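Local structure of probable chemoreceptor (Methyl-accepting chemotaxis) transmembrane protein (Rhizobium meliloti, 6D8V) at residues A[102-105]-A[111-114]. The protein probably serves as a transmembrane chemotaxis receptor that senses quaternary ammonium compounds through its periplasmic sensory domain. Numbering follows the deposited sequence.
Sequences YWSK and IQLS. With PBE (1,1-dimethyl-prolinium), chain C.
The carbonyl oxygen of S104 receives two contacts from the strand opposite: Q112 N donates a hydrogen bond to S104 O at 2.9 Å, and the CA-H of I111 adds a weaker one. The return bond runs from S104 N to Q112 O, 3.1 Å long, with the CA-H of W103 also directed at that oxygen. S104 and Q112 thus form a hydrogen-bonded antiparallel pair, with the non-hydrogen-bonded pairs W103-L113 and K105-I111 on either side of it. Successive side chains of each strand point to opposite faces of the sheet, and here the two faces do different work. On one, the L113 side chain lies over the indole of W103 in a CH-pi contact, CG standing 4.1 Å from the centroid of the six-membered ring, while I111 CG2 meets the indole obliquely near CE3. W103 NE1 donates a hydrogen bond to I55 O, and L58 and L62 of the helices 51-58 and 60-64 also pack against this side. The hairpin of strands 101-105 and 111-115 belongs to the antiparallel sheet of the first PDC sensor domain, a Cache-type fold, and on its other face Y102 reaches the ligand pocket. With chi1 at -178°, the Y102 side chain swings away from its own backbone N, which puts the ring between S104 CB on one face and the ligand on the other. Methyl CE of 1,1-dimethyl-prolinium sits over the ring centre, 3.5 Å above the plane, and methyl CF lies 3.3 Å from Y102 CZ. Shortening this tyrosine to an alanine would probably leave the ligand's methyl groups without their aromatic wall and open a gap beside S104 CB and S114 CB. Further along the same face, Q112 extends beyond CG to donate from NE2 to S114 OG at 3.2 Å, with the hydroxyl tilted 30° out of the amide plane.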
loop_
_atom_site.group_PDB
_atom_site.type_symbol
_atom_site.label_atom_id
_atom_site.label_comp_id
_atom_site.label_asym_id
_atom_site.label_seq_id
_atom_site.Cartn_x
_atom_site.Cartn_y
_atom_site.Cartn_z
ATOM N N TYR A 102 -12.647 9.523 -6.370
ATOM C CA TYR A 102 -12.158 8.466 -5.488
ATOM C C TYR A 102 -13.233 7.401 -5.313
ATOM O O TYR A 102 -14.242 7.643 -4.645
ATOM C CB TYR A 102 -11.744 9.044 -4.143
ATOM C CG TYR A 102 -11.187 8.014 -3.189
ATOM C CD1 TYR A 102 -10.533 6.883 -3.661
ATOM C CD2 TYR A 102 -11.312 8.177 -1.815
ATOM C CE1 TYR A 102 -10.024 5.943 -2.789
ATOM C CE2 TYR A 102 -10.806 7.243 -0.939
ATOM C CZ TYR A 102 -10.164 6.127 -1.427
ATOM O OH TYR A 102 -9.659 5.196 -0.547
ATOM N N TRP A 103 -13.002 6.227 -5.889
ATOM C CA TRP A 103 -13.811 5.050 -5.603
ATOM C C TRP A 103 -13.179 4.274 -4.456
ATOM O O TRP A 103 -11.977 3.998 -4.477
ATOM C CB TRP A 103 -13.935 4.155 -6.837
ATOM C CG TRP A 103 -14.756 4.742 -7.946
ATOM C CD1 TRP A 103 -14.293 5.355 -9.073
ATOM C CD2 TRP A 103 -16.187 4.765 -8.035
ATOM N NE1 TRP A 103 -15.346 5.758 -9.859
ATOM C CE2 TRP A 103 -16.519 5.409 -9.242
ATOM C CE3 TRP A 103 -17.219 4.307 -7.208
ATOM C CZ2 TRP A 103 -17.837 5.604 -9.645
ATOM C CZ3 TRP A 103 -18.525 4.501 -7.610
ATOM C CH2 TRP A 103 -18.824 5.145 -8.817
ATOM N N SER A 104 -13.990 3.925 -3.460
ATOM C CA SER A 104 -13.507 3.242 -2.269
ATOM C C SER A 104 -14.593 2.305 -1.765
ATOM O O SER A 104 -15.735 2.333 -2.230
ATOM C CB SER A 104 -13.119 4.241 -1.177
ATOM O OG SER A 104 -14.236 5.039 -0.810
ATOM N N LYS A 105 -14.231 1.472 -0.800
ATOM C CA LYS A 105 -15.205 0.634 -0.126
ATOM C C LYS A 105 -15.701 1.319 1.142
ATOM O O LYS A 105 -14.990 2.103 1.776
ATOM C CB LYS A 105 -14.618 -0.735 0.213
ATOM C CG LYS A 105 -13.970 -1.415 -0.969
ATOM C CD LYS A 105 -14.406 -2.862 -1.108
ATOM C CE LYS A 105 -13.693 -3.498 -2.283
ATOM N NZ LYS A 105 -12.213 -3.451 -2.083
ATOM N N ILE A 111 -19.159 -0.084 -3.009
ATOM C CA ILE A 111 -18.301 0.922 -3.629
ATOM C C ILE A 111 -19.018 2.260 -3.634
ATOM O O ILE A 111 -20.198 2.342 -3.998
ATOM C CB ILE A 111 -17.896 0.527 -5.056
ATOM C CG1 ILE A 111 -17.399 -0.923 -5.087
ATOM C CG2 ILE A 111 -16.825 1.477 -5.579
ATOM C CD1 ILE A 111 -18.452 -1.920 -5.580
ATOM N N GLN A 112 -18.300 3.311 -3.252
ATOM C CA GLN A 112 -18.858 4.652 -3.195
ATOM C C GLN A 112 -17.889 5.628 -3.838
ATOM O O GLN A 112 -16.678 5.385 -3.889
ATOM C CB GLN A 112 -19.131 5.091 -1.759
ATOM C CG GLN A 112 -17.881 5.028 -0.905
ATOM C CD GLN A 112 -18.090 5.574 0.482
ATOM O OE1 GLN A 112 -19.139 5.371 1.092
ATOM N NE2 GLN A 112 -17.089 6.277 0.992
ATOM N N LEU A 113 -18.434 6.744 -4.305
ATOM C CA LEU A 113 -17.654 7.794 -4.940
ATOM C C LEU A 113 -17.355 8.872 -3.906
ATOM O O LEU A 113 -18.260 9.600 -3.486
ATOM C CB LEU A 113 -18.411 8.381 -6.129
ATOM C CG LEU A 113 -17.595 8.889 -7.319
ATOM C CD1 LEU A 113 -18.526 9.532 -8.339
ATOM C CD2 LEU A 113 -16.505 9.859 -6.888
ATOM N N SER A 114 -16.096 8.985 -3.509
ATOM C CA SER A 114 -15.692 9.959 -2.510
ATOM C C SER A 114 -14.970 11.126 -3.184
ATOM O O SER A 114 -15.016 11.298 -4.405
ATOM C CB SER A 114 -14.823 9.278 -1.449
ATOM O OG SER A 114 -15.394 8.041 -1.053
HETATM N N PBE C . -6.781 8.625 -1.136
HETATM C CD PBE C . -5.766 8.620 -1.959
HETATM C CA PBE C . -6.192 9.349 0.063
HETATM C CB PBE C . -5.415 10.537 -0.634
HETATM C CG PBE C . -5.031 10.069 -1.742
HETATM C CE PBE C . -7.913 9.360 -1.739
HETATM C CF PBE C . -7.168 7.245 -0.781
HETATM C C PBE C . -7.128 9.831 1.053
HETATM O O PBE C . -6.754 10.712 1.876
HETATM O OXT PBE C . -8.297 9.370 1.126
#